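Local coordinates for protein endolysin (PDB 5A6S) that probably binds the host bacterial cell wall through this truncated domain of a clostridial phage endolysin, at residues Lys40-Val45 and Gln51-Leu56; Ile28-Ala31 and Asp35-Asn38; Val5-Gly10 and Arg14-Leu19. The protein carries 1 engineered substitution. All blocks are in the same frame, centred on the assembly; numbering follows the deposited sequence.

Interaction 1 of 3, residues Lys40-Val45 and Gln51-Leu56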
loop_
_atom_site.group_PDB
_atom_site.type_symbol
_atom_site.label_atom_id
_atom_site.label_comp_id
_atom_site.label_asym_id
_atom_site.label_seq_id
_atom_site.Cartn_x
_atom_site.Cartn_y
_atom_site.Cartn_z
ATOM N N LYS B 40 20.797 12.016 1.783
ATOM C CA LYS B 40 21.941 11.127 1.722
ATOM C C LYS B 40 21.652 9.881 0.863
ATOM O O LYS B 40 22.425 9.546 -0.031
ATOM C CB LYS B 40 22.341 10.720 3.131
ATOM C CG LYS B 40 23.742 10.149 3.255
ATOM C CD LYS B 40 24.777 11.255 3.498
ATOM C CE LYS B 40 26.097 10.706 4.052
ATOM N NZ LYS B 40 26.597 9.474 3.353
ATOM N N ASN B 41 20.528 9.220 1.138
ATOM C CA ASN B 41 20.094 8.015 0.418
ATOM C C ASN B 41 18.684 8.217 -0.151
ATOM O O ASN B 41 17.676 8.366 0.573
ATOM C CB ASN B 41 20.137 6.756 1.307
ATOM C CG ASN B 41 21.467 6.569 2.053
ATOM O OD1 ASN B 41 21.549 6.782 3.259
ATOM N ND2 ASN B 41 22.474 6.130 1.358
ATOM N N VAL B 42 18.613 8.267 -1.475
ATOM C CA VAL B 42 17.361 8.386 -2.212
ATOM C C VAL B 42 17.043 7.026 -2.860
ATOM O O VAL B 42 17.733 6.562 -3.768
ATOM C CB VAL B 42 17.480 9.430 -3.308
ATOM C CG1 VAL B 42 16.217 9.438 -4.157
ATOM C CG2 VAL B 42 17.697 10.778 -2.642
ATOM N N TYR B 43 16.057 6.358 -2.298
ATOM C CA TYR B 43 15.594 5.096 -2.789
ATOM C C TYR B 43 14.413 5.378 -3.693
ATOM O O TYR B 43 13.594 6.274 -3.430
ATOM C CB TYR B 43 15.128 4.248 -1.628
ATOM C CG TYR B 43 16.179 3.702 -0.761
ATOM C CD1 TYR B 43 16.687 4.447 0.286
ATOM C CD2 TYR B 43 16.684 2.436 -0.966
ATOM C CE1 TYR B 43 17.624 3.911 1.131
ATOM C CE2 TYR B 43 17.629 1.905 -0.122
ATOM C CZ TYR B 43 18.077 2.669 0.930
ATOM O OH TYR B 43 19.015 2.183 1.742
ATOM N N ALA B 44 14.368 4.645 -4.794
ATOM C CA ALA B 44 13.190 4.632 -5.660
ATOM C C ALA B 44 12.653 3.235 -5.683
ATOM O O ALA B 44 13.430 2.289 -5.768
ATOM C CB ALA B 44 13.552 5.005 -7.089
ATOM N N VAL B 45 11.313 3.120 -5.760
ATOM C CA VAL B 45 10.655 1.850 -5.779
ATOM C C VAL B 45 9.773 1.715 -7.049
ATOM O O VAL B 45 8.826 2.480 -7.244
ATOM C CB VAL B 45 9.836 1.571 -4.487
ATOM C CG1 VAL B 45 9.034 0.283 -4.646
ATOM C CG2 VAL B 45 10.774 1.399 -3.286
ATOM N N GLN B 51 13.072 7.506 -14.764
ATOM C CA GLN B 51 11.885 8.228 -14.348
ATOM C C GLN B 51 12.151 9.094 -13.136
ATOM O O GLN B 51 11.268 9.838 -12.749
ATOM C CB GLN B 51 10.766 7.276 -13.935
ATOM C CG GLN B 51 10.392 6.220 -14.936
ATOM C CD GLN B 51 9.323 5.301 -14.336
ATOM O OE1 GLN B 51 9.626 4.235 -13.842
ATOM N NE2 GLN B 51 8.106 5.785 -14.274
ATOM N N TYR B 52 13.324 8.938 -12.515
ATOM C CA TYR B 52 13.607 9.504 -11.192
ATOM C C TYR B 52 14.685 10.562 -11.209
ATOM O O TYR B 52 15.435 10.630 -12.139
ATOM C CB TYR B 52 14.036 8.398 -10.263
ATOM C CG TYR B 52 12.926 7.416 -10.008
ATOM C CD1 TYR B 52 11.835 7.754 -9.199
ATOM C CD2 TYR B 52 12.956 6.142 -10.566
ATOM C CE1 TYR B 52 10.827 6.842 -8.979
ATOM C CE2 TYR B 52 11.933 5.244 -10.352
ATOM C CZ TYR B 52 10.871 5.598 -9.545
ATOM O OH TYR B 52 9.882 4.680 -9.262
ATOM N N THR B 53 14.699 11.395 -10.179
ATOM C CA THR B 53 15.782 12.323 -9.915
ATOM C C THR B 53 17.197 11.762 -10.178
ATOM O O THR B 53 17.517 10.565 -9.898
ATOM C CB THR B 53 15.667 12.939 -8.482
ATOM O OG1 THR B 53 16.780 13.842 -8.262
ATOM C CG2 THR B 53 15.756 11.835 -7.366
ATOM N N SER B 54 18.094 12.625 -10.731
ATOM C CA SER B 54 19.485 12.220 -10.929
ATOM C C SER B 54 20.167 11.900 -9.627
ATOM O O SER B 54 21.174 11.203 -9.616
ATOM C CB SER B 54 20.345 13.284 -11.644
ATOM O OG SER B 54 20.422 14.484 -10.894
ATOM N N TYR B 55 19.614 12.424 -8.527
ATOM C CA TYR B 55 20.108 12.130 -7.154
ATOM C C TYR B 55 19.810 10.698 -6.615
ATOM O O TYR B 55 20.182 10.375 -5.473
ATOM C CB TYR B 55 19.541 13.185 -6.173
ATOM C CG TYR B 55 20.187 14.545 -6.329
ATOM C CD1 TYR B 55 21.536 14.723 -6.017
ATOM C CD2 TYR B 55 19.454 15.647 -6.801
ATOM C CE1 TYR B 55 22.162 15.966 -6.191
ATOM C CE2 TYR B 55 20.065 16.898 -6.947
ATOM C CZ TYR B 55 21.408 17.050 -6.639
ATOM O OH TYR B 55 21.993 18.283 -6.808
ATOM N N LEU B 56 19.211 9.834 -7.436
ATOM C CA LEU B 56 18.852 8.478 -7.035
ATOM C C LEU B 56 20.051 7.702 -6.567
ATOM O O LEU B 56 21.054 7.720 -7.218
ATOM C CB LEU B 56 18.125 7.785 -8.205
ATOM C CG LEU B 56 17.730 6.308 -8.143
ATOM C CD1 LEU B 56 16.760 6.111 -7.005
ATOM C CD2 LEU B 56 17.057 5.844 -9.416
#

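Interaction 2 of 3, residues Ile28-Ala31 and Asp35-Asn38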
loop_
_atom_site.group_PDB
_atom_site.type_symbol
_atom_site.label_atom_id
_atom_site.label_comp_id
_atom_site.label_asym_id
_atom_site.label_seq_id
_atom_site.Cartn_x
_atom_site.Cartn_y
_atom_site.Cartn_z
ATOM N N ILE B 28 7.983 10.149 -0.835
ATOM C CA ILE B 28 7.515 11.251 -1.615
ATOM C C ILE B 28 7.047 10.715 -2.981
ATOM O O ILE B 28 7.701 9.833 -3.582
ATOM C CB ILE B 28 8.627 12.336 -1.772
ATOM C CG1 ILE B 28 8.095 13.563 -2.506
ATOM C CG2 ILE B 28 9.785 11.685 -2.476
ATOM C CD1 ILE B 28 8.927 14.876 -2.442
ATOM N N ASN B 29 5.926 11.266 -3.432
ATOM C CA ASN B 29 5.399 11.046 -4.777
ATOM C C ASN B 29 6.352 11.717 -5.794
ATOM O O ASN B 29 6.596 12.895 -5.691
ATOM C CB ASN B 29 4.002 11.575 -4.907
ATOM C CG ASN B 29 3.288 11.055 -6.175
ATOM O OD1 ASN B 29 3.862 11.058 -7.311
ATOM N ND2 ASN B 29 2.055 10.631 -5.985
ATOM N N ASN B 30 6.917 10.903 -6.662
ATOM C CA ASN B 30 7.708 11.330 -7.837
ATOM C C ASN B 30 7.160 12.482 -8.665
ATOM O O ASN B 30 7.958 13.204 -9.248
ATOM C CB ASN B 30 7.961 10.141 -8.785
ATOM C CG ASN B 30 9.208 10.353 -9.736
ATOM O OD1 ASN B 30 10.190 11.061 -9.439
ATOM N ND2 ASN B 30 9.158 9.683 -10.857
ATOM N N ALA B 31 5.860 12.698 -8.685
ATOM C CA ALA B 31 5.272 13.856 -9.385
ATOM C C ALA B 31 5.537 15.191 -8.694
ATOM O O ALA B 31 5.376 16.251 -9.303
ATOM C CB ALA B 31 3.783 13.658 -9.579
ATOM N N ASP B 35 13.536 19.234 -4.177
ATOM C CA ASP B 35 15.009 19.313 -4.115
ATOM C C ASP B 35 15.604 18.156 -3.332
ATOM O O ASP B 35 15.569 18.125 -2.111
ATOM C CB ASP B 35 15.432 20.688 -3.512
ATOM C CG ASP B 35 16.916 20.792 -3.233
ATOM O OD1 ASP B 35 17.685 19.946 -3.727
ATOM O OD2 ASP B 35 17.302 21.710 -2.431
ATOM N N TYR B 36 16.160 17.221 -4.063
ATOM C CA TYR B 36 16.774 16.036 -3.515
ATOM C C TYR B 36 18.275 16.177 -3.126
ATOM O O TYR B 36 18.874 15.209 -2.649
ATOM C CB TYR B 36 16.620 14.915 -4.541
ATOM C CG TYR B 36 15.211 14.395 -4.833
ATOM C CD1 TYR B 36 14.401 14.967 -5.828
ATOM C CD2 TYR B 36 14.688 13.285 -4.144
ATOM C CE1 TYR B 36 13.154 14.471 -6.121
ATOM C CE2 TYR B 36 13.421 12.785 -4.443
ATOM C CZ TYR B 36 12.667 13.371 -5.402
ATOM O OH TYR B 36 11.436 12.880 -5.704
ATOM N N SER B 37 18.889 17.360 -3.325
ATOM C CA SER B 37 20.359 17.516 -3.202
ATOM C C SER B 37 20.919 17.273 -1.785
ATOM O O SER B 37 22.076 16.980 -1.620
ATOM C CB SER B 37 20.797 18.942 -3.623
ATOM O OG SER B 37 20.116 19.910 -2.818
ATOM N N ASN B 38 20.087 17.437 -0.791
ATOM C CA ASN B 38 20.472 17.295 0.604
ATOM C C ASN B 38 19.904 15.988 1.212
ATOM O O ASN B 38 19.597 15.930 2.424
ATOM C CB ASN B 38 19.925 18.510 1.379
ATOM C CG ASN B 38 18.534 18.927 0.884
ATOM O OD1 ASN B 38 17.875 18.155 0.143
ATOM N ND2 ASN B 38 18.108 20.161 1.222
HETATM O O HOH W 1 12.627 11.362 -8.308
HETATM O O HOH W 2 10.105 14.187 -7.633
#

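Interaction 3 of 3, residues Val5-Gly10 and Arg14-Leu19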
loop_
_atom_site.group_PDB
_atom_site.type_symbol
_atom_site.label_atom_id
_atom_site.label_comp_id
_atom_site.label_asym_id
_atom_site.label_seq_id
_atom_site.Cartn_x
_atom_site.Cartn_y
_atom_site.Cartn_z
ATOM N N VAL B 5 12.187 7.720 0.293
ATOM C CA VAL B 5 11.678 6.780 -0.671
ATOM C C VAL B 5 10.693 7.452 -1.608
ATOM O O VAL B 5 9.668 7.981 -1.219
ATOM C CB VAL B 5 11.039 5.572 0.016
ATOM C CG1 VAL B 5 10.735 4.494 -1.008
ATOM C CG2 VAL B 5 11.961 5.014 1.091
ATOM N N VAL B 6 10.998 7.341 -2.895
ATOM C CA VAL B 6 10.199 7.874 -4.010
ATOM C C VAL B 6 9.447 6.736 -4.717
ATOM O O VAL B 6 9.975 5.624 -4.934
ATOM C CB VAL B 6 11.088 8.567 -5.096
ATOM C CG1 VAL B 6 10.237 9.412 -6.043
ATOM C CG2 VAL B 6 12.110 9.463 -4.471
ATOM N N TYR B 7 8.213 7.023 -5.038
ATOM C CA TYR B 7 7.306 6.119 -5.751
ATOM C C TYR B 7 6.547 6.924 -6.818
ATOM O O TYR B 7 6.354 8.124 -6.671
ATOM C CB TYR B 7 6.334 5.478 -4.771
ATOM C CG TYR B 7 5.473 6.474 -4.105
ATOM C CD1 TYR B 7 4.285 6.880 -4.670
ATOM C CD2 TYR B 7 5.871 7.101 -2.930
ATOM C CE1 TYR B 7 3.510 7.801 -4.044
ATOM C CE2 TYR B 7 5.103 8.030 -2.316
ATOM C CZ TYR B 7 3.943 8.393 -2.847
ATOM O OH TYR B 7 3.208 9.337 -2.248
ATOM N N ASN B 8 6.111 6.228 -7.871
ATOM C CA ASN B 8 5.083 6.762 -8.762
ATOM C C ASN B 8 3.683 6.320 -8.302
ATOM O O ASN B 8 3.535 5.260 -7.670
ATOM C CB ASN B 8 5.357 6.250 -10.192
ATOM C CG ASN B 8 6.687 6.746 -10.724
ATOM O OD1 ASN B 8 6.839 7.927 -11.091
ATOM N ND2 ASN B 8 7.634 5.883 -10.743
ATOM N N ASP B 9 2.677 7.133 -8.581
ATOM C CA ASP B 9 1.267 6.782 -8.319
ATOM C C ASP B 9 1.015 5.324 -8.603
ATOM O O ASP B 9 1.396 4.813 -9.671
ATOM C CB ASP B 9 0.364 7.505 -9.306
ATOM C CG ASP B 9 0.054 8.920 -8.959
ATOM O OD1 ASP B 9 0.249 9.428 -7.830
ATOM O OD2 ASP B 9 -0.496 9.554 -9.886
ATOM N N GLY B 10 0.273 4.662 -7.755
ATOM C CA GLY B 10 -0.203 3.333 -8.068
ATOM C C GLY B 10 0.351 2.290 -7.104
ATOM O O GLY B 10 0.667 2.607 -5.900
ATOM N N ARG B 14 2.676 1.238 -2.381
ATOM C CA ARG B 14 2.462 0.223 -1.305
ATOM C C ARG B 14 3.799 -0.286 -0.856
ATOM O O ARG B 14 4.091 -0.301 0.346
ATOM C CB ARG B 14 1.661 -0.932 -1.832
ATOM C CG ARG B 14 0.266 -0.537 -2.375
ATOM C CD ARG B 14 -0.256 -1.704 -3.194
ATOM N NE ARG B 14 -1.394 -1.301 -4.044
ATOM C CZ ARG B 14 -1.859 -2.067 -5.036
ATOM N NH1 ARG B 14 -1.338 -3.254 -5.245
ATOM N NH2 ARG B 14 -2.883 -1.671 -5.778
ATOM N N ALA B 15 4.619 -0.679 -1.834
ATOM C CA ALA B 15 5.936 -1.163 -1.576
ATOM C C ALA B 15 6.820 -0.092 -0.970
ATOM O O ALA B 15 7.595 -0.415 -0.046
ATOM C CB ALA B 15 6.577 -1.748 -2.825
ATOM N N ALA B 16 6.681 1.147 -1.441
ATOM C CA ALA B 16 7.555 2.243 -0.978
ATOM C C ALA B 16 7.264 2.443 0.529
ATOM O O ALA B 16 8.203 2.648 1.302
ATOM C CB ALA B 16 7.323 3.514 -1.734
ATOM N N GLU B 17 5.992 2.393 0.924
ATOM C CA GLU B 17 5.629 2.549 2.324
ATOM C C GLU B 17 6.193 1.454 3.256
ATOM O O GLU B 17 6.581 1.805 4.347
ATOM C CB GLU B 17 4.083 2.746 2.535
ATOM C CG GLU B 17 3.381 3.918 1.856
ATOM C CD GLU B 17 3.802 5.344 2.283
ATOM O OE1 GLU B 17 4.509 5.447 3.322
ATOM O OE2 GLU B 17 3.514 6.381 1.560
ATOM N N TYR B 18 6.248 0.171 2.866
ATOM C CA TYR B 18 6.940 -0.831 3.630
ATOM C C TYR B 18 8.433 -0.516 3.765
ATOM O O TYR B 18 8.994 -0.647 4.845
ATOM C CB TYR B 18 6.818 -2.216 2.969
ATOM C CG TYR B 18 5.435 -2.879 3.142
ATOM C CD1 TYR B 18 5.015 -3.333 4.384
ATOM C CD2 TYR B 18 4.643 -3.154 2.063
ATOM C CE1 TYR B 18 3.747 -3.901 4.572
ATOM C CE2 TYR B 18 3.415 -3.773 2.217
ATOM C CZ TYR B 18 2.959 -4.135 3.481
ATOM O OH TYR B 18 1.782 -4.766 3.586
ATOM N N LEU B 19 9.070 -0.107 2.666
ATOM C CA LEU B 19 10.483 0.275 2.790
ATOM C C LEU B 19 10.693 1.471 3.763
ATOM O O LEU B 19 11.621 1.468 4.593
ATOM C CB LEU B 19 11.049 0.576 1.396
ATOM C CG LEU B 19 12.545 0.888 1.332
ATOM C CD1 LEU B 19 13.353 -0.274 1.862
ATOM C CD2 LEU B 19 12.984 1.278 -0.095
#

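Interaction 1 of 3, residues Lys40-Val45 and Gln51-Leu56
This buried contact belongs to the connection between the neighbouring parallel strands 41-45 and 58-60, which has no alpha-helix and folds back over strand 41-45, so that Ala44 and Val42 meet Tyr52 and Leu56. The methyl of Ala44 sits almost on the normal of the Tyr52 ring, CB lying 3.5 Å from the ring centroid and 5° off that normal: a CH-pi contact over the ring's centre. Gln51 CB lies over the opposite face, offset toward the rim. Beyond it, Tyr52 OH approaches Val45 O at 3.2 Å obliquely, but its hydrogen bond goes to Gly46 O.

Leu56 closes the other end. Its chi1 of 174° sets CG opposite the backbone N, and from there the CD1 branch reaches the strand and presses on Ala44 CB at 3.4 Å, tighter than a usual carbon contact; the same methyl lies 3.4 Å from Val42 O. Within the parallel alpha/beta fold the loop 51-56 lies over the face of the sheet opposite helix 11-23, across the inner strand 41-45, before the chain enters strand 58-60. Val42 projects toward the loop, its CG1 4.0 Å from Thr53 CG2 and its CB 3.6 Å from Tyr55 O. Residues Thr53 to Leu56 form a type I beta turn, reinforced by an ST turn in which Tyr55 N donates to Thr53 OG1 at 3.2 Å with an N-H...O angle of 157°.

Interaction 2 of 3, residues Ile28-Ala31 and Asp35-Asn38
Two water molecules, rather than a direct polar bond, tie the Tyr36 hydroxyl to Asn30. Tyr36 OH and Asn30 OD1 are 4.3 Å apart, too far to bond, yet water 1 donates to Asn30 OD1 at 2.7 Å and makes a weak bond with the hydroxyl. Water 2 is the stronger link on the tyrosine side: its oxygen is 2.7 Å from Tyr36 OH and lies in the plane of the ring, at its edge. It also reaches the backbone carbonyl Asn30 O at 2.9 Å, although other acceptors compete for its protons.

The direct contact is van der Waals packing. Ile28 CG2 stands 3.8 Å from Tyr36 OH and 4.3 Å from Tyr36 CE2, coming at the ring from an oblique direction. A chi1 of -175° sends CG1 anti to the backbone N and leaves CG2, wedged between N and the carbonyl carbon, to meet the tyrosine. The CA atoms of Ile28 and Tyr36 are 10.6 Å apart, and the length of the Tyr36 side chain bridges the gap from the loop to the end of strand 27-29. Phe34 packs edge-to-face on the same ring, and Val6 of the neighbouring strand 3-7 touches it too.

Each segment is also braced internally by an Asx turn. Asn29 OD1 accepts from Ala31 N at a nearly straight 170°. Asp35 OD1 takes two donors, using its syn lone pair for Ser37 OG, while Ser37 N approaches the same oxygen from above the carboxylate plane.

Asn30 ND2 is bonded to Gln51 O and Asn8 OD1, which would restrict the amide's rotation and is consistent with OD1 facing water 1. The ring is thus packed among apolar groups while two ordered waters link its hydroxyl to Asn30, a linkage that does not depend on a direct bond.

Interaction 3 of 3, residues Val5-Gly10 and Arg14-Leu19
Glu17 OE2 is held by a hydrogen bond from Thr27 OG1 of strand 27-29 and a weak one from Gln13 NE2, the first of them linking helix 11-23 to that strand; next door, Ala16 meets Val5 and Tyr7. The contact itself is apolar. Ala16 CB points at the strand and fits between two side chains, 3.6 Å from Val5 CG1 and 3.7 Å from Tyr7 CB. One turn on, Leu19 CD2 lies against both branches of Val5, 4.0 Å from Val5 CG1 and 4.1 Å from Val5 CG2. The Tyr7 side chain, with CG placed between backbone N and carbonyl carbon (chi1 62°), puts its CB closest to Ala16 CB, with ring atom CD2 also near at 4.1 Å.

Ala16 faces the strand where the short helix and strand axes approach to 8.1 Å and run antiparallel at 174°, consistent with its small side chain. Gly10, whose backbone angles call for glycine, ends the loop just before helix 11-23. Outside the pair, Arg14 forms a salt bridge with Asp21 of the second subunit. This antiparallel helix laid on its preceding strand is the first half of the beta-alpha-beta crossover formed by strand 3-7, helix 11-23 and strand 27-29.

How the interactions relate
All three contacts share one parallel sheet, whose strands lie in the order 27-29, 3-7, 41-45, 58-60. Along the chain they follow in series: interaction 3 first, then interaction 2, then interaction 1. Centres of interactions 1 and 2 are about 8 Å apart, and that of 3 lies about 12 and 13 Å from them. Strand 3-7 is the common neighbour: Tyr43 O and Val6 N pair at 2.9 Å, and Ile28 N and Val5 O at 2.8 Å. Interactions 1 and 2 also join directly through Gln51 O and Asn30 ND2. Loops thus cover one face of the sheet, through Val6, and helix 11-23 the other, through Val5 and Tyr7, giving a compact alpha/beta domain.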